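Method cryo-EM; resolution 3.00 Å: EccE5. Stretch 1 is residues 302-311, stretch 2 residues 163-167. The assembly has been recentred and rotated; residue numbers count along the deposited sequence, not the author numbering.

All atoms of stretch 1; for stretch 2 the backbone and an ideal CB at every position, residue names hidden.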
# COMPACT_ATOMS: atom_id res chain seq x y z
N LEU A 302 -53.75 -17.40 -17.31
CA LEU A 302 -53.03 -18.20 -18.29
C LEU A 302 -53.18 -19.69 -18.02
O LEU A 302 -53.09 -20.50 -18.95
CB LEU A 302 -51.56 -17.77 -18.27
CG LEU A 302 -50.51 -18.47 -19.11
CD1 LEU A 302 -49.56 -17.43 -19.65
CD2 LEU A 302 -49.76 -19.45 -18.26
N TRP A 303 -53.40 -20.07 -16.77
CA TRP A 303 -53.52 -21.47 -16.39
C TRP A 303 -54.88 -22.06 -16.73
O TRP A 303 -55.03 -23.29 -16.72
CB TRP A 303 -53.26 -21.60 -14.89
CG TRP A 303 -51.88 -22.01 -14.55
CD1 TRP A 303 -50.87 -21.20 -14.13
CD2 TRP A 303 -51.37 -23.34 -14.50
NE1 TRP A 303 -49.74 -21.94 -13.88
CE2 TRP A 303 -50.03 -23.26 -14.09
CE3 TRP A 303 -51.92 -24.59 -14.78
CZ2 TRP A 303 -49.22 -24.39 -13.95
CZ3 TRP A 303 -51.12 -25.71 -14.64
CH2 TRP A 303 -49.78 -25.60 -14.23
N LEU A 304 -55.87 -21.22 -17.02
CA LEU A 304 -57.24 -21.69 -17.24
C LEU A 304 -57.46 -22.62 -18.43
O LEU A 304 -58.20 -23.61 -18.25
CB LEU A 304 -58.18 -20.49 -17.33
CG LEU A 304 -58.42 -19.76 -16.01
CD1 LEU A 304 -59.19 -18.48 -16.24
CD2 LEU A 304 -59.17 -20.68 -15.06
N PRO A 305 -56.93 -22.38 -19.65
CA PRO A 305 -57.39 -23.15 -20.81
C PRO A 305 -57.16 -24.65 -20.71
O PRO A 305 -56.22 -25.12 -20.06
CB PRO A 305 -56.58 -22.56 -21.97
CG PRO A 305 -56.34 -21.19 -21.56
CD PRO A 305 -56.05 -21.28 -20.10
N ASP A 306 -58.07 -25.40 -21.34
CA ASP A 306 -58.08 -26.85 -21.27
C ASP A 306 -56.83 -27.44 -21.90
O ASP A 306 -56.33 -26.94 -22.91
CB ASP A 306 -59.33 -27.39 -21.98
CG ASP A 306 -59.42 -28.90 -21.94
OD1 ASP A 306 -58.82 -29.53 -21.05
OD2 ASP A 306 -60.11 -29.46 -22.81
N THR A 307 -56.33 -28.51 -21.29
CA THR A 307 -55.13 -29.18 -21.77
C THR A 307 -55.07 -30.58 -21.19
O THR A 307 -55.80 -30.93 -20.27
CB THR A 307 -53.86 -28.42 -21.39
OG1 THR A 307 -52.75 -29.01 -22.08
CG2 THR A 307 -53.62 -28.51 -19.90
N GLU A 308 -54.19 -31.38 -21.78
CA GLU A 308 -53.73 -32.62 -21.19
C GLU A 308 -52.40 -32.45 -20.46
O GLU A 308 -52.05 -33.28 -19.62
CB GLU A 308 -53.58 -33.70 -22.26
CG GLU A 308 -54.89 -34.12 -22.91
CD GLU A 308 -55.82 -34.83 -21.96
OE1 GLU A 308 -55.31 -35.52 -21.06
OE2 GLU A 308 -57.05 -34.69 -22.11
N ALA A 309 -51.67 -31.38 -20.78
CA ALA A 309 -50.44 -30.99 -20.09
C ALA A 309 -50.17 -29.53 -20.40
O ALA A 309 -50.57 -29.02 -21.45
CB ALA A 309 -49.25 -31.86 -20.50
N THR A 310 -49.48 -28.85 -19.48
CA THR A 310 -49.14 -27.45 -19.66
C THR A 310 -47.97 -27.10 -18.76
O THR A 310 -47.89 -27.57 -17.63
CB THR A 310 -50.34 -26.54 -19.38
OG1 THR A 310 -49.95 -25.17 -19.50
CG2 THR A 310 -50.93 -26.79 -18.01
N ALA A 311 -47.04 -26.30 -19.29
CA ALA A 311 -45.83 -25.93 -18.57
C ALA A 311 -45.67 -24.43 -18.60
O ALA A 311 -45.48 -23.84 -19.67
CB ALA A 311 -44.60 -26.62 -19.17
N UNK A 163 -40.36 -22.91 -12.65
CA UNK A 163 -40.94 -23.89 -13.54
C UNK A 163 -42.11 -24.55 -12.84
O UNK A 163 -41.97 -25.05 -11.72
CB UNK A 163 -39.90 -24.93 -13.98
N UNK A 164 -43.27 -24.54 -13.49
CA UNK A 164 -44.46 -25.20 -12.97
C UNK A 164 -45.14 -25.93 -14.11
O UNK A 164 -45.23 -25.40 -15.22
CB UNK A 164 -45.41 -24.20 -12.31
N UNK A 165 -45.62 -27.14 -13.84
CA UNK A 165 -46.17 -28.00 -14.87
C UNK A 165 -47.54 -28.48 -14.42
O UNK A 165 -47.83 -28.54 -13.22
CB UNK A 165 -45.24 -29.18 -15.16
N UNK A 166 -48.41 -28.80 -15.38
CA UNK A 166 -49.77 -29.21 -15.07
C UNK A 166 -50.23 -30.33 -15.98
O UNK A 166 -49.57 -30.69 -16.96
CB UNK A 166 -50.72 -28.02 -15.18
N UNK A 167 -51.39 -30.89 -15.64
CA UNK A 167 -51.92 -32.06 -16.34
C UNK A 167 -53.45 -32.13 -16.17
O UNK A 167 -54.18 -32.48 -17.10
CB UNK A 167 -51.26 -33.34 -15.82

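Stretch 2 runs antiparallel to the end of stretch 1. Two backbone hydrogen bonds join them at position 166: its N donates to Thr310 O at 2.6 Å, and Thr310 N donates to its O at 3.1 Å.

Position 163 has strand angles, phi/psi -122/126. Its CB points sideways, and nothing of stretch 1 lies within 5.5 Å of it. Stretch 1 sets almost no limit here; a beta-branched residue would suit the strand, but many others would fit. The residue is Val163.

Position 164 is also extended. Its CB points sideways, and the ideal CB lies 4.1 Å from Trp303 CZ2. The indole edge offers a flat apolar border and no charge. A small side chain would suit, such as Ala, Ser, Cys or Thr, though a longer one could turn elsewhere. The residue is Ser164. Its OG lies 4.0 Å from Trp303 CZ2, near the ring plane, which is a contact and not a hydrogen bond. Its backbone also takes part: Ala311 CA approaches Ser164 O at 3.4 Å in a CA-H...O contact.

Position 165 pairs with Ala311 without hydrogen bonds, and both CB atoms point to the same face of the sheet. Ala311 offers only a methyl, so there is room beside it. Val, Ile or Thr would suit the extended backbone, and a longer chain is not excluded. The residue is Val165, with chi1 at p. Its CG2 lies 4.4 Å from Ala311 CB, a modest apolar contact, and its CA lies 3.3 Å from Thr310 O.

Position 166 is the most restricted. An ideal CB would point to the face that carries the Thr310 side chain. It would lie 2.4 Å from Trp303 CZ3, a clash, and a tight 3.1 Å from Thr310 CG2. With these atoms in place, glycine is the clear choice, although phi/psi of -141/171 would not itself demand it. The residue is Gly166. Without a CB, the Trp303 ring edge can come down on the backbone, with Trp303 CH2 3.7 Å from Gly166 N.

Position 167 has a CB that points away overall, yet the ideal CB is 3.9 Å from Glu308 O. That acceptor would suit Ser, Thr or Asn, but apolar groups can also lie near it. The residue is Thr167, with chi1 at m. Its CG2, not its hydroxyl, lies 3.3 Å from Glu308 O. Thr167 CA also makes a CA-H...O contact with Glu308 O at 3.5 Å.

Stretch 2, residues 163-167: VSVGT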
# COMPACT_ATOMS: atom_id res chain seq x y z
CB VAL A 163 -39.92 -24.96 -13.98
CG1 VAL A 163 -40.58 -25.95 -14.91
CG2 VAL A 163 -38.75 -24.30 -14.67
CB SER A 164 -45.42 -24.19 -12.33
OG SER A 164 -45.53 -23.04 -13.13
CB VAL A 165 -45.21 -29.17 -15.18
CG1 VAL A 165 -45.08 -30.10 -13.99
CG2 VAL A 165 -45.60 -29.92 -16.45
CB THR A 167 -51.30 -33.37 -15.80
OG1 THR A 167 -49.87 -33.33 -15.97
CG2 THR A 167 -51.84 -34.58 -16.54
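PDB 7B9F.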